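Local coordinates for 4-hydroxybenzoyl-CoA thioesterase (Pseudomonas sp. CBS3, PDB 1LO7), which hydrolyses 4-hydroxybenzoyl-CoA to 4-hydroxybenzoate and CoA, the last of three steps that turn 4-chlorobenzoate into 4-hydroxybenzoate, at residues 60-65 and 116-121; 91-96 and 112-117. All blocks are in the same frame, centred on the assembly; numbering follows the deposited sequence. Where two conformers were deposited one is given.

Contact 1 of 2, residues 60-65 and 116-121. With 4CO (4-hydroxyphenacyl coenzyme A), chain B; EDO (1,2-ethanediol), chain D.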
loop_
_atom_site.group_PDB
_atom_site.type_symbol
_atom_site.label_atom_id
_atom_site.label_comp_id
_atom_site.label_asym_id
_atom_site.label_seq_id
_atom_site.Cartn_x
_atom_site.Cartn_y
_atom_site.Cartn_z
ATOM N N PRO A 60 -16.830 1.693 -8.828
ATOM C CA PRO A 60 -16.527 2.090 -7.463
ATOM C C PRO A 60 -17.453 1.376 -6.479
ATOM O O PRO A 60 -18.600 1.000 -6.786
ATOM C CB PRO A 60 -16.793 3.598 -7.362
ATOM C CG PRO A 60 -17.451 4.004 -8.662
ATOM C CD PRO A 60 -17.358 2.816 -9.630
ATOM N N ILE A 61 -16.921 1.186 -5.257
ATOM C CA ILE A 61 -17.636 0.514 -4.165
ATOM C C ILE A 61 -18.443 1.476 -3.339
ATOM O O ILE A 61 -17.971 2.570 -3.080
ATOM C CB ILE A 61 -16.612 -0.246 -3.310
ATOM C CG1 ILE A 61 -17.254 -1.199 -2.281
ATOM C CG2 ILE A 61 -15.602 0.722 -2.671
ATOM C CD1 ILE A 61 -16.319 -2.337 -1.831
ATOM N N VAL A 62 -19.666 1.043 -2.979
ATOM C CA VAL A 62 -20.580 1.838 -2.156
ATOM C C VAL A 62 -20.803 1.205 -0.781
ATOM O O VAL A 62 -21.157 1.872 0.197
ATOM C CB VAL A 62 -21.906 2.213 -2.801
ATOM C CG1 VAL A 62 -21.604 3.040 -4.058
ATOM C CG2 VAL A 62 -22.698 0.988 -3.266
ATOM N N SER A 63 -20.588 -0.096 -0.687
ATOM C CA SER A 63 -20.789 -0.735 0.593
ATOM C C SER A 63 -20.044 -2.048 0.687
ATOM O O SER A 63 -19.773 -2.687 -0.318
ATOM C CB SER A 63 -22.278 -0.974 0.780
ATOM O OG SER A 63 -22.492 -1.571 2.042
ATOM N N CYS A 64 -19.700 -2.489 1.875
ATOM C CA CYS A 64 -19.021 -3.776 1.964
ATOM C C CYS A 64 -19.331 -4.494 3.281
ATOM O O CYS A 64 -19.442 -3.882 4.324
ATOM C CB CYS A 64 -17.481 -3.676 1.906
ATOM S SG CYS A 64 -16.694 -5.349 1.955
ATOM N N ASN A 65 -19.445 -5.805 3.237
ATOM C CA ASN A 65 -19.646 -6.585 4.443
ATOM C C ASN A 65 -18.623 -7.680 4.336
ATOM O O ASN A 65 -18.703 -8.513 3.443
ATOM C CB ASN A 65 -21.079 -7.179 4.602
ATOM C CG ASN A 65 -21.209 -7.949 5.910
ATOM O OD1 ASN A 65 -20.233 -8.445 6.506
ATOM N ND2 ASN A 65 -22.448 -8.044 6.371
ATOM N N ILE A 116 -20.781 -4.114 -2.580
ATOM C CA ILE A 116 -21.849 -3.530 -3.360
ATOM C C ILE A 116 -21.180 -2.447 -4.194
ATOM O O ILE A 116 -20.578 -1.523 -3.659
ATOM C CB ILE A 116 -23.008 -2.971 -2.557
ATOM C CG1 ILE A 116 -23.591 -4.102 -1.657
ATOM C CG2 ILE A 116 -24.035 -2.412 -3.557
ATOM C CD1 ILE A 116 -24.923 -3.746 -0.980
ATOM N N ARG A 117 -21.245 -2.579 -5.521
ATOM C CA ARG A 117 -20.616 -1.604 -6.378
ATOM C C ARG A 117 -21.595 -1.105 -7.429
ATOM O O ARG A 117 -22.743 -1.596 -7.556
ATOM C CB ARG A 117 -19.448 -2.294 -7.098
ATOM C CG ARG A 117 -18.222 -2.583 -6.204
ATOM C CD ARG A 117 -17.245 -3.497 -6.925
ATOM N NE ARG A 117 -16.090 -3.952 -6.126
ATOM C CZ ARG A 117 -14.891 -3.367 -6.161
ATOM N NH1 ARG A 117 -14.630 -2.263 -6.899
ATOM N NH2 ARG A 117 -13.924 -3.921 -5.424
ATOM N N VAL A 118 -21.123 -0.130 -8.198
ATOM C CA VAL A 118 -21.943 0.424 -9.275
ATOM C C VAL A 118 -21.045 0.780 -10.397
ATOM O O VAL A 118 -19.865 1.045 -10.177
ATOM C CB VAL A 118 -22.599 1.715 -8.867
ATOM C CG1 VAL A 118 -23.547 1.495 -7.701
ATOM C CG2 VAL A 118 -21.568 2.806 -8.575
ATOM N N PHE A 119 -21.611 0.777 -11.616
ATOM C CA PHE A 119 -20.879 1.216 -12.804
ATOM C C PHE A 119 -21.001 2.715 -12.733
ATOM O O PHE A 119 -22.049 3.207 -12.390
ATOM C CB PHE A 119 -21.445 0.700 -14.122
ATOM C CG PHE A 119 -20.983 -0.721 -14.352
ATOM C CD1 PHE A 119 -19.783 -0.990 -15.006
ATOM C CD2 PHE A 119 -21.746 -1.790 -13.881
ATOM C CE1 PHE A 119 -19.377 -2.300 -15.233
ATOM C CE2 PHE A 119 -21.343 -3.108 -14.095
ATOM C CZ PHE A 119 -20.145 -3.359 -14.764
ATOM N N ALA A 120 -19.931 3.453 -12.999
ATOM C CA ALA A 120 -20.090 4.874 -12.864
ATOM C C ALA A 120 -19.345 5.645 -13.919
ATOM O O ALA A 120 -18.511 5.120 -14.638
ATOM C CB ALA A 120 -19.558 5.333 -11.499
ATOM N N MET A 121 -19.663 6.937 -13.929
ATOM C CA MET A 121 -19.047 7.878 -14.823
ATOM C C MET A 121 -18.582 9.031 -14.009
ATOM O O MET A 121 -19.076 9.237 -12.918
ATOM C CB MET A 121 -20.000 8.222 -15.946
ATOM C CG MET A 121 -20.069 6.947 -16.759
ATOM S SD MET A 121 -20.963 7.223 -18.243
ATOM C CE MET A 121 -21.982 8.558 -17.557
HETATM N N1A 4CO B . -25.656 0.227 0.580
HETATM C C2A 4CO B . -26.296 -0.383 -0.462
HETATM N N3A 4CO B . -26.512 0.103 -1.657
HETATM C C4A 4CO B . -25.996 1.342 -1.803
HETATM C C5A 4CO B . -25.340 2.083 -0.836
HETATM C C6A 4CO B . -25.158 1.477 0.416
HETATM N N6A 4CO B . -24.540 2.074 1.414
HETATM N N7A 4CO B . -24.966 3.329 -1.331
HETATM C C8A 4CO B . -25.415 3.335 -2.593
HETATM N N9A 4CO B . -26.062 2.171 -2.917
HETATM C C1D 4CO B . -26.761 1.844 -4.163
HETATM C C2D 4CO B . -28.057 2.635 -4.307
HETATM O O2D 4CO B . -29.114 2.067 -3.529
HETATM C C3D 4CO B . -28.313 2.425 -5.789
HETATM O O3D 4CO B . -28.611 1.076 -6.048
HETATM P P3D 4CO B . -29.851 0.644 -6.928
HETATM O O7A 4CO B . -31.002 0.652 -6.049
HETATM O O8A 4CO B . -30.012 1.568 -8.055
HETATM O O9A 4CO B . -29.556 -0.788 -7.451
HETATM C C4D 4CO B . -26.895 2.642 -6.309
HETATM O O4D 4CO B . -26.004 2.346 -5.190
HETATM C C5D 4CO B . -26.587 3.970 -6.934
HETATM O O5D 4CO B . -26.609 4.952 -5.894
HETATM P P1A 4CO B . -27.427 6.289 -6.140
HETATM O O1A 4CO B . -27.411 6.934 -4.818
HETATM O O2A 4CO B . -28.763 6.039 -6.631
HETATM O O3A 4CO B . -26.728 7.124 -7.204
HETATM P P2A 4CO B . -25.607 8.264 -7.087
HETATM O O4A 4CO B . -25.177 8.553 -8.472
HETATM O O5A 4CO B . -26.222 9.455 -6.505
HETATM O O6A 4CO B . -24.422 7.901 -6.004
HETATM C CBP 4CO B . -22.164 7.297 -5.923
HETATM C CCP 4CO B . -23.567 6.837 -6.328
HETATM C CDP 4CO B . -21.775 8.597 -6.646
HETATM C CEP 4CO B . -21.160 6.178 -6.170
HETATM C CAP 4CO B . -22.138 7.774 -4.462
HETATM O OAP 4CO B . -22.592 6.733 -3.594
HETATM C C9P 4CO B . -20.701 7.944 -3.971
HETATM O O9P 4CO B . -19.990 8.801 -4.450
HETATM N N8P 4CO B . -20.211 6.987 -2.997
HETATM C C7P 4CO B . -18.764 7.100 -2.782
HETATM C C6P 4CO B . -17.970 6.172 -3.713
HETATM C C5P 4CO B . -16.532 6.067 -3.193
HETATM O O5P 4CO B . -15.819 7.050 -3.021
HETATM N N4P 4CO B . -16.118 4.704 -2.961
HETATM C C3P 4CO B . -14.805 4.544 -2.353
HETATM C C2P 4CO B . -13.698 4.795 -3.342
HETATM S S1P 4CO B . -14.054 4.253 -5.013
HETATM O O1B 4CO B . -11.515 2.201 -5.097
HETATM C C1B 4CO B . -12.066 2.798 -6.004
HETATM C C2B 4CO B . -12.421 2.082 -7.236
HETATM C C3B 4CO B . -13.049 2.795 -8.287
HETATM C C4B 4CO B . -13.370 2.134 -9.469
HETATM C C5B 4CO B . -13.043 0.771 -9.619
HETATM O O2B 4CO B . -13.301 0.100 -10.833
HETATM C C6B 4CO B . -12.435 0.061 -8.546
HETATM C C7B 4CO B . -12.120 0.724 -7.344
HETATM C CB 4CO B . -12.429 4.231 -5.869
HETATM C C1 EDO D . -20.453 -12.743 4.124
HETATM O O1 EDO D . -20.939 -13.324 5.325
HETATM C C2 EDO D . -19.383 -11.732 4.453
HETATM O O2 EDO D . -19.488 -11.314 5.809
#
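Ile116 O is gripped by two successive backbone N-H groups of the antiparallel neighbour, Val62 N at 2.8 Å and Ser63 N at 3.3 Å. This is a classic beta bulge, between strands 56-68 and 107-123 of the hot dog fold. Val62 N bonds almost straight, while Ser63 N comes in the carbonyl plane on a lone pair. The register shifts by one residue here. Beyond the bulge Ile116 N returns a bond to Ser63 O, and on its other side Val118 N bonds Pro60 O. Val62 CG2 packs on Ile116 CG2 at 3.7 Å, and both methyls lie near the adenine of the bound 4-hydroxyphenacyl-CoA. At the other end Pro60 CG rests on Ala120 CB. Arg117 CG lies 3.8 Å from Ile61 CA. Its chain runs extended from CG to NE, and its guanidinium is held by Glu115, Asp32 and Thr59 O. Ile61 O, which points away from Arg117, accepts the pantetheine amide N4P of the ligand at 2.8 Å. Arg117 NH1 lies 3.6 Å from C6B of the ligand's phenol ring, and C6B sits at the edge of the guanidinium, in its plane.

Contact 2 of 2, residues 91-96 and 112-117. With 4CO (4-hydroxyphenacyl coenzyme A), chain B.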
loop_
_atom_site.group_PDB
_atom_site.type_symbol
_atom_site.label_atom_id
_atom_site.label_comp_id
_atom_site.label_asym_id
_atom_site.label_seq_id
_atom_site.Cartn_x
_atom_site.Cartn_y
_atom_site.Cartn_z
ATOM N N SER A 91 -26.981 -0.800 -8.885
ATOM C CA SER A 91 -25.931 -1.490 -8.141
ATOM C C SER A 91 -25.933 -2.973 -8.341
ATOM O O SER A 91 -26.877 -3.526 -8.880
ATOM C CB SER A 91 -26.101 -1.226 -6.637
ATOM O OG SER A 91 -27.363 -1.725 -6.143
ATOM N N PHE A 92 -24.880 -3.626 -7.853
ATOM C CA PHE A 92 -24.813 -5.071 -7.931
ATOM C C PHE A 92 -24.009 -5.543 -6.706
ATOM O O PHE A 92 -23.179 -4.793 -6.155
ATOM C CB PHE A 92 -24.230 -5.547 -9.278
ATOM C CG PHE A 92 -22.810 -5.047 -9.531
ATOM C CD1 PHE A 92 -22.576 -3.881 -10.277
ATOM C CD2 PHE A 92 -21.692 -5.724 -9.016
ATOM C CE1 PHE A 92 -21.281 -3.399 -10.502
ATOM C CE2 PHE A 92 -20.389 -5.258 -9.242
ATOM C CZ PHE A 92 -20.176 -4.093 -9.994
ATOM N N VAL A 93 -24.266 -6.763 -6.308
ATOM C CA VAL A 93 -23.596 -7.333 -5.161
ATOM C C VAL A 93 -22.615 -8.315 -5.722
ATOM O O VAL A 93 -22.997 -9.234 -6.440
ATOM C CB VAL A 93 -24.593 -8.050 -4.219
ATOM C CG1 VAL A 93 -23.819 -8.690 -3.055
ATOM C CG2 VAL A 93 -25.703 -7.127 -3.664
ATOM N N GLN A 94 -21.336 -8.081 -5.411
ATOM C CA GLN A 94 -20.269 -8.945 -5.871
ATOM C C GLN A 94 -19.688 -9.680 -4.639
ATOM O O GLN A 94 -19.205 -9.058 -3.690
ATOM C CB GLN A 94 -19.153 -8.146 -6.604
ATOM C CG GLN A 94 -18.224 -9.014 -7.453
ATOM C CD GLN A 94 -17.360 -8.155 -8.382
ATOM O OE1 GLN A 94 -17.015 -8.563 -9.504
ATOM N NE2 GLN A 94 -17.026 -6.960 -7.937
ATOM N N ARG A 95 -19.769 -10.990 -4.679
ATOM C CA ARG A 95 -19.284 -11.798 -3.574
ATOM C C ARG A 95 -17.919 -12.393 -3.880
ATOM O O ARG A 95 -17.658 -12.869 -5.004
ATOM C CB ARG A 95 -20.271 -12.943 -3.271
ATOM C CG ARG A 95 -19.655 -13.979 -2.290
ATOM C CD ARG A 95 -20.700 -14.891 -1.664
ATOM N NE ARG A 95 -21.591 -14.122 -0.809
ATOM C CZ ARG A 95 -22.604 -14.663 -0.146
ATOM N NH1 ARG A 95 -22.885 -15.962 -0.228
ATOM N NH2 ARG A 95 -23.349 -13.888 0.603
ATOM N N HIS A 96 -17.042 -12.367 -2.853
ATOM C CA HIS A 96 -15.716 -12.926 -2.981
ATOM C C HIS A 96 -15.437 -13.896 -1.832
ATOM O O HIS A 96 -15.634 -13.530 -0.672
ATOM C CB HIS A 96 -14.611 -11.881 -2.944
ATOM C CG HIS A 96 -14.778 -10.696 -3.829
ATOM N ND1 HIS A 96 -14.363 -10.722 -5.132
ATOM C CD2 HIS A 96 -15.251 -9.463 -3.538
ATOM C CE1 HIS A 96 -14.606 -9.521 -5.630
ATOM N NE2 HIS A 96 -15.168 -8.746 -4.695
ATOM N N ARG A 112 -14.184 -13.603 3.637
ATOM C CA ARG A 112 -15.224 -13.467 2.624
ATOM C C ARG A 112 -15.744 -12.042 2.631
ATOM O O ARG A 112 -15.736 -11.381 3.679
ATOM C CB ARG A 112 -16.380 -14.439 2.892
ATOM C CG ARG A 112 -17.522 -14.261 1.877
ATOM C CD ARG A 112 -18.580 -15.392 1.892
ATOM N NE ARG A 112 -18.188 -16.689 1.285
ATOM C CZ ARG A 112 -18.195 -17.900 1.894
ATOM N NH1 ARG A 112 -18.587 -18.074 3.157
ATOM N NH2 ARG A 112 -17.823 -18.959 1.182
ATOM N N ALA A 113 -16.194 -11.556 1.463
ATOM C CA ALA A 113 -16.733 -10.228 1.462
ATOM C C ALA A 113 -17.827 -10.101 0.392
ATOM O O ALA A 113 -17.702 -10.683 -0.690
ATOM C CB ALA A 113 -15.657 -9.166 1.173
ATOM N N ASP A 114 -18.886 -9.362 0.735
ATOM C CA ASP A 114 -19.953 -9.062 -0.188
ATOM C C ASP A 114 -19.781 -7.573 -0.417
ATOM O O ASP A 114 -19.981 -6.752 0.501
ATOM C CB ASP A 114 -21.342 -9.308 0.364
ATOM C CG ASP A 114 -21.665 -10.764 0.290
ATOM O OD1 ASP A 114 -21.041 -11.540 -0.384
ATOM O OD2 ASP A 114 -22.682 -11.117 1.016
ATOM N N GLU A 115 -19.392 -7.217 -1.644
ATOM C CA GLU A 115 -19.190 -5.827 -2.028
ATOM C C GLU A 115 -20.361 -5.334 -2.848
ATOM O O GLU A 115 -20.836 -6.059 -3.721
ATOM C CB GLU A 115 -17.909 -5.654 -2.921
ATOM C CG GLU A 115 -16.601 -6.031 -2.189
ATOM C CD GLU A 115 -15.413 -5.813 -3.086
ATOM O OE1 GLU A 115 -15.435 -6.011 -4.274
ATOM O OE2 GLU A 115 -14.334 -5.423 -2.447
ATOM N N ILE A 116 -20.781 -4.114 -2.580
ATOM C CA ILE A 116 -21.849 -3.530 -3.360
ATOM C C ILE A 116 -21.180 -2.447 -4.194
ATOM O O ILE A 116 -20.578 -1.523 -3.659
ATOM C CB ILE A 116 -23.008 -2.971 -2.557
ATOM C CG1 ILE A 116 -23.591 -4.102 -1.657
ATOM C CG2 ILE A 116 -24.035 -2.412 -3.557
ATOM C CD1 ILE A 116 -24.923 -3.746 -0.980
ATOM N N ARG A 117 -21.245 -2.579 -5.521
ATOM C CA ARG A 117 -20.616 -1.604 -6.378
ATOM C C ARG A 117 -21.595 -1.105 -7.429
ATOM O O ARG A 117 -22.743 -1.596 -7.556
ATOM C CB ARG A 117 -19.448 -2.294 -7.098
ATOM C CG ARG A 117 -18.222 -2.583 -6.204
ATOM C CD ARG A 117 -17.245 -3.497 -6.925
ATOM N NE ARG A 117 -16.090 -3.952 -6.126
ATOM C CZ ARG A 117 -14.891 -3.367 -6.161
ATOM N NH1 ARG A 117 -14.630 -2.263 -6.899
ATOM N NH2 ARG A 117 -13.924 -3.921 -5.424
HETATM N N1A 4CO B . -25.656 0.227 0.580
HETATM C C2A 4CO B . -26.296 -0.383 -0.462
HETATM N N3A 4CO B . -26.512 0.103 -1.657
HETATM C C4A 4CO B . -25.996 1.342 -1.803
HETATM C C5A 4CO B . -25.340 2.083 -0.836
HETATM C C6A 4CO B . -25.158 1.477 0.416
HETATM N N6A 4CO B . -24.540 2.074 1.414
HETATM N N7A 4CO B . -24.966 3.329 -1.331
HETATM C C8A 4CO B . -25.415 3.335 -2.593
HETATM N N9A 4CO B . -26.062 2.171 -2.917
HETATM C C1D 4CO B . -26.761 1.844 -4.163
HETATM C C2D 4CO B . -28.057 2.635 -4.307
HETATM O O2D 4CO B . -29.114 2.067 -3.529
HETATM C C3D 4CO B . -28.313 2.425 -5.789
HETATM O O3D 4CO B . -28.611 1.076 -6.048
HETATM P P3D 4CO B . -29.851 0.644 -6.928
HETATM O O7A 4CO B . -31.002 0.652 -6.049
HETATM O O8A 4CO B . -30.012 1.568 -8.055
HETATM O O9A 4CO B . -29.556 -0.788 -7.451
HETATM C C4D 4CO B . -26.895 2.642 -6.309
HETATM O O4D 4CO B . -26.004 2.346 -5.190
HETATM C C5D 4CO B . -26.587 3.970 -6.934
HETATM O O5D 4CO B . -26.609 4.952 -5.894
HETATM P P1A 4CO B . -27.427 6.289 -6.140
HETATM O O1A 4CO B . -27.411 6.934 -4.818
HETATM O O2A 4CO B . -28.763 6.039 -6.631
HETATM O O3A 4CO B . -26.728 7.124 -7.204
HETATM P P2A 4CO B . -25.607 8.264 -7.087
HETATM O O4A 4CO B . -25.177 8.553 -8.472
HETATM O O5A 4CO B . -26.222 9.455 -6.505
HETATM O O6A 4CO B . -24.422 7.901 -6.004
HETATM C CBP 4CO B . -22.164 7.297 -5.923
HETATM C CCP 4CO B . -23.567 6.837 -6.328
HETATM C CDP 4CO B . -21.775 8.597 -6.646
HETATM C CEP 4CO B . -21.160 6.178 -6.170
HETATM C CAP 4CO B . -22.138 7.774 -4.462
HETATM O OAP 4CO B . -22.592 6.733 -3.594
HETATM C C9P 4CO B . -20.701 7.944 -3.971
HETATM O O9P 4CO B . -19.990 8.801 -4.450
HETATM N N8P 4CO B . -20.211 6.987 -2.997
HETATM C C7P 4CO B . -18.764 7.100 -2.782
HETATM C C6P 4CO B . -17.970 6.172 -3.713
HETATM C C5P 4CO B . -16.532 6.067 -3.193
HETATM O O5P 4CO B . -15.819 7.050 -3.021
HETATM N N4P 4CO B . -16.118 4.704 -2.961
HETATM C C3P 4CO B . -14.805 4.544 -2.353
HETATM C C2P 4CO B . -13.698 4.795 -3.342
HETATM S S1P 4CO B . -14.054 4.253 -5.013
HETATM O O1B 4CO B . -11.515 2.201 -5.097
HETATM C C1B 4CO B . -12.066 2.798 -6.004
HETATM C C2B 4CO B . -12.421 2.082 -7.236
HETATM C C3B 4CO B . -13.049 2.795 -8.287
HETATM C C4B 4CO B . -13.370 2.134 -9.469
HETATM C C5B 4CO B . -13.043 0.771 -9.619
HETATM O O2B 4CO B . -13.301 0.100 -10.833
HETATM C C6B 4CO B . -12.435 0.061 -8.546
HETATM C C7B 4CO B . -12.120 0.724 -7.344
HETATM C CB 4CO B . -12.429 4.231 -5.869
#
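Strands 91-101 and 107-123 form a beta hairpin, and this antiparallel contact lies along it, largely buried. Three hydrogen-bonded pairs, Phe92 with Arg117, Gln94 with Glu115 and His96 with Ala113, each make two backbone bonds, and the ladder has no bulge. One face of the sheet carries Phe92, Gln94, His96, Ala113, Glu115 and Arg117. There Glu115 OE1 takes three donors. His96 NE2 reaches it at 2.8 Å from well above the carboxylate plane, and the imidazole and carboxylate planes stand 90° apart. Arg117 adds NE and NH2, both to this one oxygen, which lies in the guanidinium plane. The charge of Arg117 would probably favour an ionised Glu115. His96 ND1 is bonded to Thr82, which fixes the ring from its other side. In the hot dog fold this face packs on the long helix, here 25-41, whose Leu31 touches Ala113 and Glu115. Phe92 CZ meets Arg117 CB at 3.5 Å, and Arg117 O lies over one ring face. The other face carries Val93, Arg95, Asp114 and Ile116. Arg95 and Asp114 lie side by side in a two-pronged salt bridge, NE to OD1 at 2.7 Å and NH2 to OD2 at 2.9 Å. Both oxygens use their syn lone pairs, and the two flat groups are only 1° from coplanar. A bend at chi3 (-66°) turns NE toward Asp114. An alanine in place of Arg95 would probably leave the Asp114 carboxylate without its charged mate and freer to turn. Val93 CG2 packs on Ile116 CG1 at 4.2 Å. At the ligand end Ser91 N bonds the 3'-phosphate oxygen O9A of 4-hydroxyphenacyl-CoA at 2.9 Å.

Contacts 1 and 2 lie on opposite edges of strand 107-123 and share Ile116 and Arg117; their centres are about 8 Å apart. Asn65 O and Asp114 N, 2.8 Å apart in a probable hydrogen bond, continue the pairing of contact 1 beside contact 2. Phe119 CE2 packs on Phe92 CE1 at 3.6 Å, and Ile61 CD1 lies 3.7 Å from Glu115 OE2. Together they bind different parts of one ligand: 60-65 meets its adenine and pantetheine arm, 91-96 its 3'-phosphate. Arg117, common to both contacts, bonds Glu115 through NE and NH2 while its NH1 lies beside the phenol ring. Both contacts also touch the second subunit, where Tyr24 packs on Ile61 and Arg117.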